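Local coordinates for folylpolyglutamate synthase/dihydrofolate synthase (Thermotoga maritima, PDB 1O5Z), which probably catalyses the ATP-dependent joining of L-glutamate to dihydropteroate and to tetrahydrofolate polyglutamates in folate biosynthesis, at residues A[230-234]-A[235-239]; A[291-294]-A[295-299]; A[212-215]-A[216-220]. All coordinates share one frame; numbering follows the deposited sequence.

Interaction 1: A[230-234]-A[235-239]; sequences RMYVI and DKDFS
Asp237 and Val233 hold each other through two hydrogen bonds: Val233 N donates to Asp237 OD2 at 2.9 Å, and Asp237 N donates to Val233 O at 2.7 Å. Together they close the alpha-turn that leaves strand 231-233, an outermost strand of the mixed sheet in the P-loop-type Mur ligase middle domain. Asp237 CG lies anti to its own carbonyl carbon (chi1 -57°), which brings the carboxylate back along the strand, where OD2 receives the amide on its anti lone pair. A water that also reaches Met231 O donates to Asp237 OD2 at 2.7 Å. Lys236 N adds weak bonds to Val233 O and Ile234 O. Arg230 NH1 stays 4.1 Å from Asp237 OD1, an opposite charge nearby but no salt bridge; the Arg230 guanidinium instead lies over the Tyr232 ring. That ring meets Asp237 edge-on, Tyr232 CD2 3.7 Å from Asp237 CB, with ring and carboxylate planes nearly perpendicular. Beyond it, Phe238 turns its ring back against the strand end, its CE1 near Tyr232 CB at 4.3 Å, and helix 271-286 touches both aromatic side chains. Ile234 CA sits over the Phe238 face in a CH-pi contact, 3.8 Å from the ring centroid.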
loop_
_atom_site.group_PDB
_atom_site.type_symbol
_atom_site.label_atom_id
_atom_site.label_comp_id
_atom_site.label_asym_id
_atom_site.label_seq_id
_atom_site.Cartn_x
_atom_site.Cartn_y
_atom_site.Cartn_z
ATOM N N ARG A 230 13.906 0.759 21.931
ATOM C CA ARG A 230 14.724 1.777 21.330
ATOM C C ARG A 230 13.990 2.375 20.127
ATOM O O ARG A 230 13.559 1.663 19.234
ATOM C CB ARG A 230 16.064 1.188 20.918
ATOM C CG ARG A 230 17.052 2.229 20.498
ATOM C CD ARG A 230 18.487 1.717 20.422
ATOM N NE ARG A 230 19.538 2.691 20.090
ATOM C CZ ARG A 230 19.403 4.001 19.727
ATOM N NH1 ARG A 230 18.223 4.669 19.601
ATOM N NH2 ARG A 230 20.536 4.666 19.459
ATOM N N MET A 231 13.892 3.697 20.120
ATOM C CA MET A 231 13.168 4.459 19.112
ATOM C C MET A 231 14.105 5.221 18.171
ATOM O O MET A 231 15.027 5.931 18.617
ATOM C CB MET A 231 12.282 5.475 19.832
ATOM C CG MET A 231 11.384 6.289 18.927
ATOM S SD MET A 231 10.225 7.200 19.968
ATOM C CE MET A 231 9.282 8.086 18.719
ATOM N N TYR A 232 13.851 5.117 16.876
ATOM C CA TYR A 232 14.643 5.871 15.924
ATOM C C TYR A 232 13.736 6.741 15.112
ATOM O O TYR A 232 12.700 6.289 14.614
ATOM C CB TYR A 232 15.363 4.955 14.964
ATOM C CG TYR A 232 16.214 3.899 15.582
ATOM C CD1 TYR A 232 15.640 2.692 15.989
ATOM C CD2 TYR A 232 17.610 4.083 15.724
ATOM C CE1 TYR A 232 16.423 1.680 16.532
ATOM C CE2 TYR A 232 18.418 3.083 16.252
ATOM C CZ TYR A 232 17.812 1.860 16.647
ATOM O OH TYR A 232 18.562 0.827 17.176
ATOM N N VAL A 233 14.156 7.970 14.935
ATOM C CA VAL A 233 13.300 9.005 14.425
ATOM C C VAL A 233 14.002 9.707 13.289
ATOM O O VAL A 233 15.145 10.118 13.424
ATOM C CB VAL A 233 13.036 10.021 15.533
ATOM C CG1 VAL A 233 12.214 11.210 15.000
ATOM C CG2 VAL A 233 12.362 9.356 16.722
ATOM N N ILE A 234 13.315 9.896 12.186
ATOM C CA ILE A 234 13.926 10.575 11.041
ATOM C C ILE A 234 14.522 11.929 11.420
ATOM O O ILE A 234 13.972 12.632 12.261
ATOM C CB ILE A 234 12.890 10.757 9.918
ATOM C CG1 ILE A 234 13.578 11.180 8.621
ATOM C CG2 ILE A 234 11.801 11.758 10.331
ATOM C CD1 ILE A 234 12.725 10.975 7.435
ATOM N N ASP A 235 15.631 12.298 10.788
ATOM C CA ASP A 235 16.390 13.524 11.124
ATOM C C ASP A 235 17.055 13.532 12.488
ATOM O O ASP A 235 17.990 14.290 12.678
ATOM C CB ASP A 235 15.553 14.799 10.997
ATOM C CG ASP A 235 15.099 15.064 9.565
ATOM O OD1 ASP A 235 15.673 14.466 8.618
ATOM O OD2 ASP A 235 14.169 15.871 9.303
ATOM N N LYS A 236 16.553 12.736 13.430
ATOM C CA LYS A 236 17.275 12.436 14.659
ATOM C C LYS A 236 18.236 11.261 14.433
ATOM O O LYS A 236 19.416 11.457 14.333
ATOM C CB LYS A 236 16.317 12.136 15.829
ATOM C CG LYS A 236 17.088 11.994 17.141
ATOM C CD LYS A 236 16.226 11.812 18.385
ATOM C CE LYS A 236 17.152 11.971 19.630
ATOM N NZ LYS A 236 16.476 11.477 20.865
ATOM N N ASP A 237 17.723 10.047 14.333
ATOM C CA ASP A 237 18.569 8.868 14.303
ATOM C C ASP A 237 18.960 8.416 12.904
ATOM O O ASP A 237 19.822 7.531 12.732
ATOM C CB ASP A 237 17.858 7.745 15.026
ATOM C CG ASP A 237 17.517 8.125 16.430
ATOM O OD1 ASP A 237 18.444 8.054 17.270
ATOM O OD2 ASP A 237 16.373 8.538 16.771
ATOM N N PHE A 238 18.314 8.988 11.904
ATOM C CA PHE A 238 18.721 8.770 10.546
ATOM C C PHE A 238 18.166 9.852 9.674
ATOM O O PHE A 238 17.264 10.576 10.062
ATOM C CB PHE A 238 18.228 7.426 10.046
ATOM C CG PHE A 238 16.736 7.307 10.047
ATOM C CD1 PHE A 238 16.050 7.096 11.229
ATOM C CD2 PHE A 238 16.018 7.427 8.863
ATOM C CE1 PHE A 238 14.661 6.983 11.235
ATOM C CE2 PHE A 238 14.645 7.318 8.858
ATOM C CZ PHE A 238 13.957 7.102 10.054
ATOM N N SER A 239 18.683 9.922 8.460
ATOM C CA SER A 239 18.259 10.937 7.518
ATOM C C SER A 239 18.529 10.496 6.071
ATOM O O SER A 239 19.272 9.533 5.823
ATOM C CB SER A 239 19.013 12.218 7.830
ATOM O OG SER A 239 20.396 11.976 7.679
HETATM O O HOH W 1 15.457 8.240 19.260
#

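Interaction 2: A[291-294]-A[295-299]; sequences SEKA and IREGL
At the N-terminal end of helix 292-301, Glu292 and Arg296 form a salt bridge between side chains one turn apart. The two chains run side by side in the same direction, and Arg296 grips a single oxygen with two nitrogens, its NE and NH2 each 2.9 Å from Glu292 OE2, NE on the anti lone pair. That oxygen is almost in the guanidinium plane, but the carboxylate is twisted 44° against it. With CG turned away from the backbone N (chi1 -176°) and its chain extended, Glu292 reaches the guanidinium edge. Arg296 NH1 and NH2 also donate to Asp262 O and Glu261 O of strand 259-265, respectively. A glycine in place of Arg296 would probably leave Glu292 OE2 without its two donors and the Glu261 and Asp262 carbonyls without these N-H partners. Ser291 is the N-cap: its OG, also bonded to Gln77, accepts from Ala294 N at 3.1 Å, and Ser291 O accepts Ile295 N at 3.2 Å. This capped end packs Ala294 and Ile295 against helix 63-77, whose start carries the end of the P-loop sequence of the Mur ligase middle domain. Gly298 N continues the helical bonding to Ala294 O at 2.8 Å.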
loop_
_atom_site.group_PDB
_atom_site.type_symbol
_atom_site.label_atom_id
_atom_site.label_comp_id
_atom_site.label_asym_id
_atom_site.label_seq_id
_atom_site.Cartn_x
_atom_site.Cartn_y
_atom_site.Cartn_z
ATOM N N SER A 291 23.375 -7.023 2.691
ATOM C CA SER A 291 24.434 -6.514 1.858
ATOM C C SER A 291 23.950 -5.210 1.318
ATOM O O SER A 291 22.754 -5.007 1.182
ATOM C CB SER A 291 24.786 -7.474 0.704
ATOM O OG SER A 291 23.680 -7.771 -0.142
ATOM N N GLU A 292 24.900 -4.351 0.994
ATOM C CA GLU A 292 24.632 -3.132 0.267
ATOM C C GLU A 292 24.068 -3.438 -1.115
ATOM O O GLU A 292 23.224 -2.704 -1.614
ATOM C CB GLU A 292 25.916 -2.303 0.128
ATOM C CG GLU A 292 25.668 -0.975 -0.539
ATOM C CD GLU A 292 26.906 -0.130 -0.636
ATOM O OE1 GLU A 292 27.754 -0.270 0.251
ATOM O OE2 GLU A 292 27.026 0.670 -1.588
ATOM N N LYS A 293 24.530 -4.526 -1.732
ATOM C CA LYS A 293 23.963 -4.953 -3.015
ATOM C C LYS A 293 22.442 -5.153 -2.956
ATOM O O LYS A 293 21.738 -4.688 -3.846
ATOM C CB LYS A 293 24.633 -6.236 -3.511
ATOM C CG LYS A 293 24.178 -6.697 -4.908
ATOM C CD LYS A 293 24.735 -8.078 -5.267
ATOM C CE LYS A 293 24.776 -8.301 -6.809
ATOM N NZ LYS A 293 23.528 -8.989 -7.323
ATOM N N ALA A 294 21.978 -5.883 -1.941
ATOM C CA ALA A 294 20.573 -6.148 -1.726
ATOM C C ALA A 294 19.756 -4.874 -1.443
ATOM O O ALA A 294 18.626 -4.747 -1.870
ATOM C CB ALA A 294 20.394 -7.119 -0.559
ATOM N N ILE A 295 20.348 -3.958 -0.695
ATOM C CA ILE A 295 19.712 -2.712 -0.370
ATOM C C ILE A 295 19.536 -1.963 -1.686
ATOM O O ILE A 295 18.442 -1.484 -2.014
ATOM C CB ILE A 295 20.597 -1.919 0.651
ATOM C CG1 ILE A 295 20.480 -2.518 2.035
ATOM C CG2 ILE A 295 20.203 -0.456 0.729
ATOM C CD1 ILE A 295 21.588 -2.084 2.935
ATOM N N ARG A 296 20.601 -1.843 -2.461
ATOM C CA ARG A 296 20.477 -1.093 -3.703
ATOM C C ARG A 296 19.502 -1.741 -4.674
ATOM O O ARG A 296 18.731 -1.050 -5.339
ATOM C CB ARG A 296 21.815 -0.955 -4.366
ATOM C CG ARG A 296 22.736 -0.085 -3.607
ATOM C CD ARG A 296 24.069 0.142 -4.314
ATOM N NE ARG A 296 24.918 0.992 -3.494
ATOM C CZ ARG A 296 24.931 2.320 -3.546
ATOM N NH1 ARG A 296 24.175 2.963 -4.418
ATOM N NH2 ARG A 296 25.726 3.022 -2.728
ATOM N N GLU A 297 19.547 -3.059 -4.782
ATOM C CA GLU A 297 18.705 -3.730 -5.758
ATOM C C GLU A 297 17.263 -3.723 -5.293
ATOM O O GLU A 297 16.387 -3.469 -6.081
ATOM C CB GLU A 297 19.179 -5.159 -6.040
ATOM C CG GLU A 297 18.133 -6.047 -6.724
ATOM C CD GLU A 297 18.616 -7.478 -6.935
ATOM O OE1 GLU A 297 19.500 -7.616 -7.793
ATOM O OE2 GLU A 297 18.113 -8.437 -6.250
ATOM N N GLY A 298 17.048 -3.984 -4.018
ATOM C CA GLY A 298 15.713 -3.976 -3.414
ATOM C C GLY A 298 15.026 -2.638 -3.556
ATOM O O GLY A 298 13.855 -2.598 -3.957
ATOM N N LEU A 299 15.764 -1.546 -3.294
ATOM C CA LEU A 299 15.270 -0.166 -3.550
ATOM C C LEU A 299 14.982 0.147 -5.020
ATOM O O LEU A 299 14.012 0.812 -5.347
ATOM C CB LEU A 299 16.263 0.869 -3.030
ATOM C CG LEU A 299 16.437 0.929 -1.514
ATOM C CD1 LEU A 299 17.443 1.945 -1.171
ATOM C CD2 LEU A 299 15.139 1.215 -0.794
HETATM O O HOH W 2 22.479 -6.052 -7.884
#

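Interaction 3: A[212-215]-A[216-220]; sequences RKRE and ALKVM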
loop_
_atom_site.group_PDB
_atom_site.type_symbol
_atom_site.label_atom_id
_atom_site.label_comp_id
_atom_site.label_asym_id
_atom_site.label_seq_id
_atom_site.Cartn_x
_atom_site.Cartn_y
_atom_site.Cartn_z
ATOM N N ARG A 212 7.516 13.533 12.243
ATOM C CA ARG A 212 8.115 14.736 12.756
ATOM C C ARG A 212 7.177 15.587 13.633
ATOM O O ARG A 212 7.662 16.441 14.355
ATOM C CB ARG A 212 8.607 15.588 11.593
ATOM C CG ARG A 212 9.728 14.992 10.751
ATOM C CD ARG A 212 10.319 16.064 9.866
ATOM N NE ARG A 212 11.480 15.664 9.074
ATOM C CZ ARG A 212 11.399 14.939 7.974
ATOM N NH1 ARG A 212 10.219 14.491 7.522
ATOM N NH2 ARG A 212 12.508 14.628 7.322
ATOM N N LYS A 213 5.859 15.377 13.599
ATOM C CA LYS A 213 4.981 16.140 14.531
ATOM C C LYS A 213 5.221 15.801 16.000
ATOM O O LYS A 213 5.110 14.663 16.431
ATOM C CB LYS A 213 3.496 15.940 14.226
ATOM C CG LYS A 213 3.053 16.674 12.984
ATOM C CD LYS A 213 1.605 16.428 12.712
ATOM C CE LYS A 213 1.323 15.000 12.259
ATOM N NZ LYS A 213 1.931 14.720 10.961
ATOM N N ARG A 214 5.523 16.835 16.748
ATOM C CA ARG A 214 5.808 16.750 18.161
ATOM C C ARG A 214 4.762 15.943 18.930
ATOM O O ARG A 214 5.098 15.119 19.775
ATOM C CB ARG A 214 5.829 18.178 18.709
ATOM C CG ARG A 214 6.926 18.539 19.708
ATOM C CD ARG A 214 7.358 17.428 20.646
ATOM N NE ARG A 214 8.252 16.485 19.980
ATOM C CZ ARG A 214 8.918 15.517 20.591
ATOM N NH1 ARG A 214 8.832 15.368 21.913
ATOM N NH2 ARG A 214 9.693 14.713 19.867
ATOM N N GLU A 215 3.496 16.221 18.633
ATOM C CA GLU A 215 2.345 15.621 19.321
ATOM C C GLU A 215 2.370 14.129 19.174
ATOM O O GLU A 215 2.084 13.379 20.111
ATOM C CB GLU A 215 1.040 16.061 18.675
ATOM C CG GLU A 215 0.950 17.525 18.342
ATOM C CD GLU A 215 1.414 17.909 16.930
ATOM O OE1 GLU A 215 0.656 17.523 15.996
ATOM O OE2 GLU A 215 2.480 18.614 16.763
ATOM N N ALA A 216 2.680 13.728 17.944
ATOM C CA ALA A 216 2.726 12.341 17.550
ATOM C C ALA A 216 3.929 11.625 18.186
ATOM O O ALA A 216 3.790 10.502 18.705
ATOM C CB ALA A 216 2.776 12.248 16.024
ATOM N N LEU A 217 5.097 12.280 18.150
ATOM C CA LEU A 217 6.331 11.681 18.657
ATOM C C LEU A 217 6.261 11.532 20.169
ATOM O O LEU A 217 6.701 10.525 20.712
ATOM C CB LEU A 217 7.539 12.511 18.266
ATOM C CG LEU A 217 7.846 12.611 16.777
ATOM C CD1 LEU A 217 8.877 13.705 16.540
ATOM C CD2 LEU A 217 8.398 11.314 16.261
ATOM N N LYS A 218 5.673 12.522 20.836
ATOM C CA LYS A 218 5.476 12.481 22.293
ATOM C C LYS A 218 4.762 11.181 22.729
ATOM O O LYS A 218 5.175 10.506 23.667
ATOM C CB LYS A 218 4.728 13.748 22.771
ATOM C CG LYS A 218 5.619 15.015 22.853
ATOM C CD LYS A 218 4.868 16.416 22.923
ATOM C CE LYS A 218 5.815 17.498 23.501
ATOM N NZ LYS A 218 5.641 18.950 23.041
ATOM N N VAL A 219 3.720 10.806 22.009
ATOM C CA VAL A 219 3.012 9.580 22.337
ATOM C C VAL A 219 3.927 8.365 22.151
ATOM O O VAL A 219 4.073 7.534 23.050
ATOM C CB VAL A 219 1.730 9.418 21.471
ATOM C CG1 VAL A 219 0.993 8.118 21.835
ATOM C CG2 VAL A 219 0.834 10.631 21.589
ATOM N N MET A 220 4.536 8.275 20.973
ATOM C CA MET A 220 5.401 7.153 20.639
ATOM C C MET A 220 6.576 7.079 21.594
ATOM O O MET A 220 6.970 5.991 21.986
ATOM C CB MET A 220 5.910 7.256 19.200
ATOM C CG MET A 220 4.805 7.242 18.164
ATOM S SD MET A 220 5.337 7.160 16.446
ATOM C CE MET A 220 5.577 8.872 16.001
#
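Lys213 O takes the Leu217 amide at the start of helix 214-227, with Leu217 N to Lys213 O at 2.9 Å and the donor nearly along the C=O axis. Ala216 N also approaches Lys213 O, at 3.0 Å, in a weak and strongly bent bond. One residue on, Arg214 O accepts from Lys218 N at 2.9 Å with an N-H...O angle of 162°, so both carbonyls of this opening turn are used in helical fashion. The charged ends of Arg212, Lys213 and Arg214 find their partners outside the two segments. Lys213 NZ is bridged to Glu211 and Asp179, Arg212 to Asp235 and Glu274, and Arg214 NH2 to Glu221, two turns along the same helix. To reach there the Arg214 chain bends at chi2 (-34°) and chi3 (78°), and the guanidinium lies forward along the helix, one face of it above Lys218 N. Its NH2 rests 3.5 Å from Leu217 CB, and its NH1 3.4 Å from Lys218 CG. Arg214 and Lys218 cross at about a right angle; their like charges stay apart, Arg214 NE 4.7 Å from Lys218 NZ, and Glu221 probably offsets the arginine. On the apolar side Leu217 CD1 lies 3.7 Å from Arg212 O, and the Leu217 side chain packs onto Thr209 and Val233. This is the helix start of a beta-alpha-beta crossover, joining parallel strands 207-209 and 231-233.

How the interactions relate
Interactions 1 and 3 belong to one beta-alpha-beta unit, their centres about 13 Å apart. The turn leaving strand 231-233 returns to the loop that opens helix 214-227: Asp235 OD2 forms a salt bridge with Arg212 NE at 2.7 Å. Packing joins them further along, with Met231 CE 3.5 Å from Met220 CB and Val233 CG1 4.0 Å from Leu217 CD2. Interaction 2 stands apart, its centre about 21 Å from that of interaction 1 and 31 Å from that of interaction 3, touching neither. Helix 271-286 relates them indirectly, contacting Tyr232, Ile234 and Phe238 as well as Ile295 and Leu299. Interaction 2 packs on helix 63-77, which begins at the P-loop, where ATP phosphates probably bind in this family.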